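Local structure of TT1561 protein (Thermus thermophilus, 1UF3) at residues V25-L38 / F55-V69. The protein is of unknown function but binds calcium and belongs to the calcineurin-like metallophosphoesterase superfamily, which makes it a probable phosphoesterase. Residues are numbered along the deposited sequence; the frame is centred on the assembly and turned at random.
Sequences VKLAPDTGADAIAL and FFRILSEAHLPTAYV. With CA (calcium ion), chain S.
Strands 35-38 and 66-69 pair in parallel, their axes 4.7 Å apart and 5° from alignment, through a ladder in which Ile36 N gives to Pro65 O, Ala67 N to Ile36 O, Leu38 N to Ala67 O and Val69 N to Leu38 O. The straightest, at 161° on the hydrogen, is the 2.8 Å bond from Leu38 N to Ala67 O. Ile36, Leu38, Thr66 and Tyr68 share the sheet face that the helices cover. There Ile36 and Thr66 stand side by side, with their CG2 methyls 3.8 Å apart, and Ile36 CD1 reaches on to Ala62 CB at 3.7 Å. With OG1 beside its own backbone N (chi1 -58°), Thr66 turns the hydroxyl back to give a 2.7 Å bond to Leu64 O, approaching from above the carbonyl plane. A valine in place of this threonine would probably leave Leu64 O without the hydroxyl that now donates to it. Val25 packs against the backbone of residues 58-62: CG2 lies near Ile58 O and Leu59 CA, while CG1 meets Ala62 N at 3.7 Å. Leu64 brings both methyls against residues 28-34, CD1 to Ala28 CB at 3.6 Å and CD2 against Ala33 O. Farther along, Leu38 CD1 and Phe55 CZ meet from opposite directions. Just before strand 35-38, Gly32 O and Asp34 OD1 bind a calcium ion that Met1 of a neighbouring subunit also ligates, so this end of the unit lies at a subunit interface. The pair belongs to a beta-alpha-beta crossover through helix 49-59; helix 18-25 adds Leu21 and Phe24 to the apolar layer, and strands 7-12 and 94-96 continue the sheet on either side.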
ATOM      1  N   VAL A  25      22.234  -5.393  -1.385  1.00 26.70           N
ATOM      2  CA  VAL A  25      21.045  -4.858  -2.045  1.00 27.07           C
ATOM      3  C   VAL A  25      19.807  -5.687  -1.721  1.00 29.21           C
ATOM      4  O   VAL A  25      18.731  -5.127  -1.479  1.00 30.24           O
ATOM      5  CB  VAL A  25      21.264  -4.786  -3.576  1.00 25.06           C
ATOM      6  CG1 VAL A  25      19.957  -4.510  -4.301  1.00 25.03           C
ATOM      7  CG2 VAL A  25      22.272  -3.696  -3.878  1.00 22.80           C
ATOM      8  N   LYS A  26      19.950  -7.011  -1.696  1.00 29.27           N
ATOM      9  CA  LYS A  26      18.822  -7.881  -1.379  1.00 33.12           C
ATOM     10  C   LYS A  26      18.373  -7.827   0.083  1.00 34.32           C
ATOM     11  O   LYS A  26      17.379  -8.445   0.458  1.00 37.14           O
ATOM     12  CB  LYS A  26      19.146  -9.322  -1.751  1.00 35.32           C
ATOM     13  CG  LYS A  26      19.357  -9.508  -3.221  1.00 39.07           C
ATOM     14  CD  LYS A  26      19.226 -10.969  -3.598  1.00 41.77           C
ATOM     15  CE  LYS A  26      19.379 -11.160  -5.090  1.00 43.87           C
ATOM     16  NZ  LYS A  26      19.367 -12.610  -5.450  1.00 47.66           N
ATOM     17  N   LEU A  27      19.099  -7.083   0.906  1.00 34.44           N
ATOM     18  CA  LEU A  27      18.750  -6.947   2.311  1.00 34.73           C
ATOM     19  C   LEU A  27      17.677  -5.884   2.500  1.00 33.02           C
ATOM     20  O   LEU A  27      16.920  -5.921   3.470  1.00 31.97           O
ATOM     21  CB  LEU A  27      19.947  -6.475   3.133  1.00 34.42           C
ATOM     22  CG  LEU A  27      21.254  -7.234   3.229  1.00 34.20           C
ATOM     23  CD1 LEU A  27      22.210  -6.358   4.004  1.00 36.74           C
ATOM     24  CD2 LEU A  27      21.058  -8.555   3.929  1.00 34.65           C
ATOM     25  N   ALA A  28      17.655  -4.915   1.589  1.00 30.36           N
ATOM     26  CA  ALA A  28      16.739  -3.796   1.695  1.00 29.07           C
ATOM     27  C   ALA A  28      15.262  -4.141   1.865  1.00 27.41           C
ATOM     28  O   ALA A  28      14.626  -3.628   2.770  1.00 27.47           O
ATOM     29  CB  ALA A  28      16.941  -2.836   0.498  1.00 29.40           C
ATOM     30  N   PRO A  29      14.700  -5.025   1.019  1.00 25.49           N
ATOM     31  CA  PRO A  29      13.276  -5.314   1.220  1.00 25.47           C
ATOM     32  C   PRO A  29      13.014  -6.005   2.542  1.00 26.29           C
ATOM     33  O   PRO A  29      12.011  -5.754   3.197  1.00 25.23           O
ATOM     34  CB  PRO A  29      12.910  -6.211   0.027  1.00 25.91           C
ATOM     35  CG  PRO A  29      13.919  -5.826  -1.034  1.00 27.11           C
ATOM     36  CD  PRO A  29      15.206  -5.666  -0.207  1.00 26.22           C
ATOM     37  N   ASP A  30      13.910  -6.897   2.936  1.00 26.77           N
ATOM     38  CA  ASP A  30      13.688  -7.596   4.183  1.00 28.72           C
ATOM     39  C   ASP A  30      13.771  -6.661   5.395  1.00 27.95           C
ATOM     40  O   ASP A  30      13.029  -6.842   6.351  1.00 29.56           O
ATOM     41  CB  ASP A  30      14.670  -8.759   4.333  1.00 30.35           C
ATOM     42  CG  ASP A  30      14.410  -9.568   5.583  1.00 32.73           C
ATOM     43  OD1 ASP A  30      15.306  -9.621   6.441  1.00 35.03           O
ATOM     44  OD2 ASP A  30      13.308 -10.141   5.716  1.00 35.62           O
ATOM     45  N   THR A  31      14.642  -5.656   5.356  1.00 27.36           N
ATOM     46  CA  THR A  31      14.750  -4.739   6.494  1.00 28.12           C
ATOM     47  C   THR A  31      13.725  -3.602   6.482  1.00 28.73           C
ATOM     48  O   THR A  31      13.403  -3.045   7.520  1.00 28.28           O
ATOM     49  CB  THR A  31      16.134  -4.091   6.594  1.00 26.40           C
ATOM     50  OG1 THR A  31      16.375  -3.274   5.447  1.00 24.75           O
ATOM     51  CG2 THR A  31      17.205  -5.151   6.690  1.00 26.24           C
ATOM     52  N   GLY A  32      13.202  -3.266   5.311  1.00 28.08           N
ATOM     53  CA  GLY A  32      12.249  -2.175   5.237  1.00 24.93           C
ATOM     54  C   GLY A  32      12.956  -0.855   5.045  1.00 23.51           C
ATOM     55  O   GLY A  32      12.330   0.198   5.116  1.00 22.61           O
ATOM     56  N   ALA A  33      14.264  -0.903   4.796  1.00 20.06           N
ATOM     57  CA  ALA A  33      15.042   0.322   4.579  1.00 18.42           C
ATOM     58  C   ALA A  33      14.318   1.278   3.641  1.00 18.74           C
ATOM     59  O   ALA A  33      13.667   0.835   2.679  1.00 18.85           O
ATOM     60  CB  ALA A  33      16.382  -0.023   3.989  1.00 19.26           C
ATOM     61  N   ASP A  34      14.466   2.578   3.897  1.00 17.30           N
ATOM     62  CA  ASP A  34      13.834   3.615   3.080  1.00 18.10           C
ATOM     63  C   ASP A  34      14.807   4.217   2.109  1.00 20.39           C
ATOM     64  O   ASP A  34      14.412   4.815   1.097  1.00 19.28           O
ATOM     65  CB  ASP A  34      13.260   4.711   3.961  1.00 15.77           C
ATOM     66  CG  ASP A  34      12.371   4.154   5.024  1.00 15.30           C
ATOM     67  OD1 ASP A  34      11.457   3.371   4.664  1.00 12.83           O
ATOM     68  OD2 ASP A  34      12.610   4.465   6.213  1.00 14.71           O
ATOM     69  N   ALA A  35      16.090   4.060   2.422  1.00 17.91           N
ATOM     70  CA  ALA A  35      17.135   4.567   1.570  1.00 17.94           C
ATOM     71  C   ALA A  35      18.436   3.767   1.763  1.00 19.53           C
ATOM     72  O   ALA A  35      18.537   2.942   2.675  1.00 19.75           O
ATOM     73  CB  ALA A  35      17.359   6.005   1.861  1.00 14.73           C
ATOM     74  N   ILE A  36      19.409   4.015   0.890  1.00 17.56           N
ATOM     75  CA  ILE A  36      20.696   3.348   0.955  1.00 19.12           C
ATOM     76  C   ILE A  36      21.751   4.430   0.822  1.00 18.64           C
ATOM     77  O   ILE A  36      21.607   5.360   0.018  1.00 19.91           O
ATOM     78  CB  ILE A  36      20.900   2.364  -0.224  1.00 19.55           C
ATOM     79  CG1 ILE A  36      20.027   1.126  -0.047  1.00 21.26           C
ATOM     80  CG2 ILE A  36      22.377   2.032  -0.367  1.00 24.01           C
ATOM     81  CD1 ILE A  36      19.998   0.175  -1.252  1.00 21.02           C
ATOM     82  N   ALA A  37      22.797   4.337   1.634  1.00 16.62           N
ATOM     83  CA  ALA A  37      23.892   5.285   1.555  1.00 17.93           C
ATOM     84  C   ALA A  37      25.145   4.431   1.435  1.00 20.36           C
ATOM     85  O   ALA A  37      25.351   3.505   2.222  1.00 19.85           O
ATOM     86  CB  ALA A  37      23.945   6.156   2.793  1.00 20.33           C
ATOM     87  N   LEU A  38      25.977   4.718   0.443  1.00 22.52           N
ATOM     88  CA  LEU A  38      27.172   3.906   0.253  1.00 23.16           C
ATOM     89  C   LEU A  38      28.424   4.747   0.006  1.00 23.36           C
ATOM     90  O   LEU A  38      28.467   5.611  -0.881  1.00 21.98           O
ATOM     91  CB  LEU A  38      26.917   2.906  -0.882  1.00 24.51           C
ATOM     92  CG  LEU A  38      27.957   1.815  -1.148  1.00 26.35           C
ATOM     93  CD1 LEU A  38      27.370   0.659  -2.005  1.00 25.73           C
ATOM     94  CD2 LEU A  38      29.127   2.480  -1.809  1.00 26.61           C
ATOM     95  N   PHE A  55      28.674  -2.723 -11.245  1.00 25.05           N
ATOM     96  CA  PHE A  55      28.420  -2.323  -9.853  1.00 25.71           C
ATOM     97  C   PHE A  55      27.057  -1.568  -9.776  1.00 24.12           C
ATOM     98  O   PHE A  55      26.174  -1.928  -9.019  1.00 22.69           O
ATOM     99  CB  PHE A  55      29.555  -1.395  -9.394  1.00 24.30           C
ATOM    100  CG  PHE A  55      29.460  -0.975  -7.959  1.00 27.78           C
ATOM    101  CD1 PHE A  55      30.119  -1.700  -6.964  1.00 28.69           C
ATOM    102  CD2 PHE A  55      28.717   0.153  -7.594  1.00 27.94           C
ATOM    103  CE1 PHE A  55      30.044  -1.308  -5.615  1.00 29.70           C
ATOM    104  CE2 PHE A  55      28.632   0.553  -6.255  1.00 29.33           C
ATOM    105  CZ  PHE A  55      29.298  -0.180  -5.262  1.00 29.97           C
ATOM    106  N   PHE A  56      26.912  -0.521 -10.580  1.00 25.38           N
ATOM    107  CA  PHE A  56      25.675   0.266 -10.613  1.00 25.00           C
ATOM    108  C   PHE A  56      24.442  -0.507 -11.077  1.00 26.38           C
ATOM    109  O   PHE A  56      23.324  -0.271 -10.601  1.00 28.14           O
ATOM    110  CB  PHE A  56      25.907   1.499 -11.470  1.00 23.89           C
ATOM    111  CG  PHE A  56      26.785   2.513 -10.811  1.00 21.81           C
ATOM    112  CD1 PHE A  56      27.769   3.169 -11.519  1.00 19.06           C
ATOM    113  CD2 PHE A  56      26.616   2.816  -9.456  1.00 22.36           C
ATOM    114  CE1 PHE A  56      28.582   4.116 -10.905  1.00 20.04           C
ATOM    115  CE2 PHE A  56      27.425   3.764  -8.838  1.00 18.97           C
ATOM    116  CZ  PHE A  56      28.410   4.413  -9.566  1.00 20.50           C
ATOM    117  N   ARG A  57      24.632  -1.457 -11.983  1.00 27.83           N
ATOM    118  CA  ARG A  57      23.511  -2.261 -12.455  1.00 28.78           C
ATOM    119  C   ARG A  57      22.931  -3.055 -11.281  1.00 27.13           C
ATOM    120  O   ARG A  57      21.708  -3.173 -11.125  1.00 25.36           O
ATOM    121  CB  ARG A  57      23.984  -3.217 -13.551  1.00 33.35           C
ATOM    122  CG  ARG A  57      22.876  -4.048 -14.143  1.00 40.23           C
ATOM    123  CD  ARG A  57      22.646  -3.702 -15.608  1.00 46.73           C
ATOM    124  NE  ARG A  57      21.392  -4.291 -16.086  1.00 52.05           N
ATOM    125  CZ  ARG A  57      20.870  -4.089 -17.292  1.00 53.69           C
ATOM    126  NH1 ARG A  57      21.490  -3.307 -18.170  1.00 53.53           N
ATOM    127  NH2 ARG A  57      19.715  -4.662 -17.613  1.00 54.66           N
ATOM    128  N   ILE A  58      23.821  -3.609 -10.463  1.00 25.01           N
ATOM    129  CA  ILE A  58      23.420  -4.385  -9.294  1.00 23.33           C
ATOM    130  C   ILE A  58      22.788  -3.468  -8.240  1.00 22.19           C
ATOM    131  O   ILE A  58      21.767  -3.811  -7.671  1.00 23.18           O
ATOM    132  CB  ILE A  58      24.651  -5.140  -8.684  1.00 24.65           C
ATOM    133  CG1 ILE A  58      24.874  -6.440  -9.463  1.00 25.66           C
ATOM    134  CG2 ILE A  58      24.444  -5.427  -7.182  1.00 21.43           C
ATOM    135  CD1 ILE A  58      26.267  -7.022  -9.308  1.00 29.15           C
ATOM    136  N   LEU A  59      23.381  -2.302  -8.009  1.00 21.71           N
ATOM    137  CA  LEU A  59      22.838  -1.367  -7.016  1.00 25.23           C
ATOM    138  C   LEU A  59      21.461  -0.857  -7.431  1.00 25.93           C
ATOM    139  O   LEU A  59      20.586  -0.655  -6.587  1.00 25.27           O
ATOM    140  CB  LEU A  59      23.770  -0.182  -6.844  1.00 26.07           C
ATOM    141  CG  LEU A  59      23.895   0.518  -5.489  1.00 28.15           C
ATOM    142  CD1 LEU A  59      24.386   1.919  -5.757  1.00 27.06           C
ATOM    143  CD2 LEU A  59      22.600   0.546  -4.727  1.00 30.73           C
ATOM    144  N   SER A  60      21.279  -0.677  -8.742  1.00 26.10           N
ATOM    145  CA  SER A  60      20.020  -0.181  -9.310  1.00 26.35           C
ATOM    146  C   SER A  60      18.818  -1.082  -9.033  1.00 26.02           C
ATOM    147  O   SER A  60      17.672  -0.628  -9.101  1.00 27.00           O
ATOM    148  CB  SER A  60      20.165   0.025 -10.830  1.00 23.64           C
ATOM    149  OG  SER A  60      20.033  -1.218 -11.523  1.00 23.60           O
ATOM    150  N   GLU A  61      19.065  -2.348  -8.712  1.00 25.52           N
ATOM    151  CA  GLU A  61      17.979  -3.284  -8.421  1.00 26.49           C
ATOM    152  C   GLU A  61      17.181  -2.929  -7.152  1.00 24.96           C
ATOM    153  O   GLU A  61      16.028  -3.345  -6.986  1.00 22.34           O
ATOM    154  CB  GLU A  61      18.540  -4.700  -8.269  1.00 32.03           C
ATOM    155  CG  GLU A  61      19.242  -5.229  -9.524  1.00 38.34           C
ATOM    156  CD  GLU A  61      18.346  -6.116 -10.360  1.00 44.07           C
ATOM    157  OE1 GLU A  61      17.168  -5.738 -10.577  1.00 47.64           O
ATOM    158  OE2 GLU A  61      18.821  -7.187 -10.805  1.00 46.51           O
ATOM    159  N   ALA A  62      17.811  -2.186  -6.252  1.00 22.60           N
ATOM    160  CA  ALA A  62      17.170  -1.773  -5.005  1.00 21.80           C
ATOM    161  C   ALA A  62      15.858  -1.005  -5.195  1.00 21.39           C
ATOM    162  O   ALA A  62      14.904  -1.217  -4.448  1.00 22.49           O
ATOM    163  CB  ALA A  62      18.127  -0.912  -4.209  1.00 17.31           C
ATOM    164  N   HIS A  63      15.820  -0.114  -6.182  1.00 21.46           N
ATOM    165  CA  HIS A  63      14.639   0.727  -6.413  1.00 23.72           C
ATOM    166  C   HIS A  63      14.334   1.530  -5.148  1.00 23.29           C
ATOM    167  O   HIS A  63      13.198   1.528  -4.679  1.00 25.18           O
ATOM    168  CB  HIS A  63      13.401  -0.104  -6.768  1.00 25.00           C
ATOM    169  CG  HIS A  63      13.379  -0.573  -8.187  1.00 30.67           C
ATOM    170  ND1 HIS A  63      13.931  -1.772  -8.586  1.00 29.90           N
ATOM    171  CD2 HIS A  63      12.911   0.020  -9.311  1.00 30.97           C
ATOM    172  CE1 HIS A  63      13.808  -1.896  -9.894  1.00 31.35           C
ATOM    173  NE2 HIS A  63      13.193  -0.823 -10.358  1.00 32.65           N
ATOM    174  N   LEU A  64      15.355   2.189  -4.599  1.00 21.82           N
ATOM    175  CA  LEU A  64      15.228   3.007  -3.389  1.00 21.29           C
ATOM    176  C   LEU A  64      16.136   4.225  -3.484  1.00 19.37           C
ATOM    177  O   LEU A  64      17.174   4.186  -4.148  1.00 18.30           O
ATOM    178  CB  LEU A  64      15.663   2.226  -2.121  1.00 20.65           C
ATOM    179  CG  LEU A  64      14.873   1.072  -1.479  1.00 23.93           C
ATOM    180  CD1 LEU A  64      15.725   0.442  -0.380  1.00 24.65           C
ATOM    181  CD2 LEU A  64      13.525   1.573  -0.896  1.00 25.17           C
ATOM    182  N   PRO A  65      15.758   5.332  -2.819  1.00 19.76           N
ATOM    183  CA  PRO A  65      16.636   6.500  -2.881  1.00 18.64           C
ATOM    184  C   PRO A  65      18.014   5.972  -2.480  1.00 19.03           C
ATOM    185  O   PRO A  65      18.111   5.180  -1.542  1.00 19.47           O
ATOM    186  CB  PRO A  65      16.046   7.427  -1.823  1.00 17.45           C
ATOM    187  CG  PRO A  65      14.575   7.153  -1.960  1.00 15.93           C
ATOM    188  CD  PRO A  65      14.526   5.629  -2.061  1.00 17.31           C
ATOM    189  N   THR A  66      19.061   6.402  -3.179  1.00 18.26           N
ATOM    190  CA  THR A  66      20.414   5.917  -2.898  1.00 18.83           C
ATOM    191  C   THR A  66      21.447   7.008  -3.123  1.00 19.00           C
ATOM    192  O   THR A  66      21.418   7.712  -4.128  1.00 21.15           O
ATOM    193  CB  THR A  66      20.745   4.695  -3.793  1.00 16.41           C
ATOM    194  OG1 THR A  66      19.777   3.672  -3.555  1.00 16.42           O
ATOM    195  CG2 THR A  66      22.137   4.127  -3.492  1.00 16.26           C
ATOM    196  N   ALA A  67      22.361   7.167  -2.174  1.00 18.47           N
ATOM    197  CA  ALA A  67      23.385   8.180  -2.328  1.00 16.71           C
ATOM    198  C   ALA A  67      24.734   7.545  -2.101  1.00 16.70           C
ATOM    199  O   ALA A  67      24.882   6.655  -1.266  1.00 15.42           O
ATOM    200  CB  ALA A  67      23.175   9.330  -1.323  1.00 17.75           C
ATOM    201  N   TYR A  68      25.730   8.025  -2.824  1.00 19.17           N
ATOM    202  CA  TYR A  68      27.063   7.479  -2.665  1.00 18.73           C
ATOM    203  C   TYR A  68      28.133   8.491  -3.015  1.00 19.73           C
ATOM    204  O   TYR A  68      27.857   9.509  -3.677  1.00 20.77           O
ATOM    205  CB  TYR A  68      27.226   6.187  -3.517  1.00 17.73           C
ATOM    206  CG  TYR A  68      26.508   6.199  -4.865  1.00 19.86           C
ATOM    207  CD1 TYR A  68      25.284   5.534  -5.040  1.00 20.62           C
ATOM    208  CD2 TYR A  68      27.020   6.921  -5.946  1.00 19.25           C
ATOM    209  CE1 TYR A  68      24.574   5.602  -6.283  1.00 20.35           C
ATOM    210  CE2 TYR A  68      26.324   6.999  -7.181  1.00 20.33           C
ATOM    211  CZ  TYR A  68      25.107   6.346  -7.331  1.00 18.99           C
ATOM    212  OH  TYR A  68      24.396   6.517  -8.502  1.00 21.25           O
ATOM    213  N   VAL A  69      29.342   8.256  -2.499  1.00 19.43           N
ATOM    214  CA  VAL A  69      30.488   9.098  -2.812  1.00 19.18           C
ATOM    215  C   VAL A  69      31.635   8.115  -3.104  1.00 19.52           C
ATOM    216  O   VAL A  69      31.651   6.978  -2.614  1.00 18.77           O
ATOM    217  CB  VAL A  69      30.875  10.063  -1.667  1.00 20.71           C
ATOM    218  CG1 VAL A  69      29.701  10.970  -1.338  1.00 23.89           C
ATOM    219  CG2 VAL A  69      31.329   9.291  -0.450  1.00 17.72           C
TER
HETATM  220 CA    CA S 914      10.305   1.555   4.998  1.00 31.69          CA
HETATM  221  O   HOH W   1      10.820   1.083   2.532  1.00 37.10           O
HETATM  222  O   HOH W   2       8.252   2.818   4.419  1.00 26.38           O
HETATM  223  O   HOH W   3       8.988  -0.261   4.218  1.00 43.22           O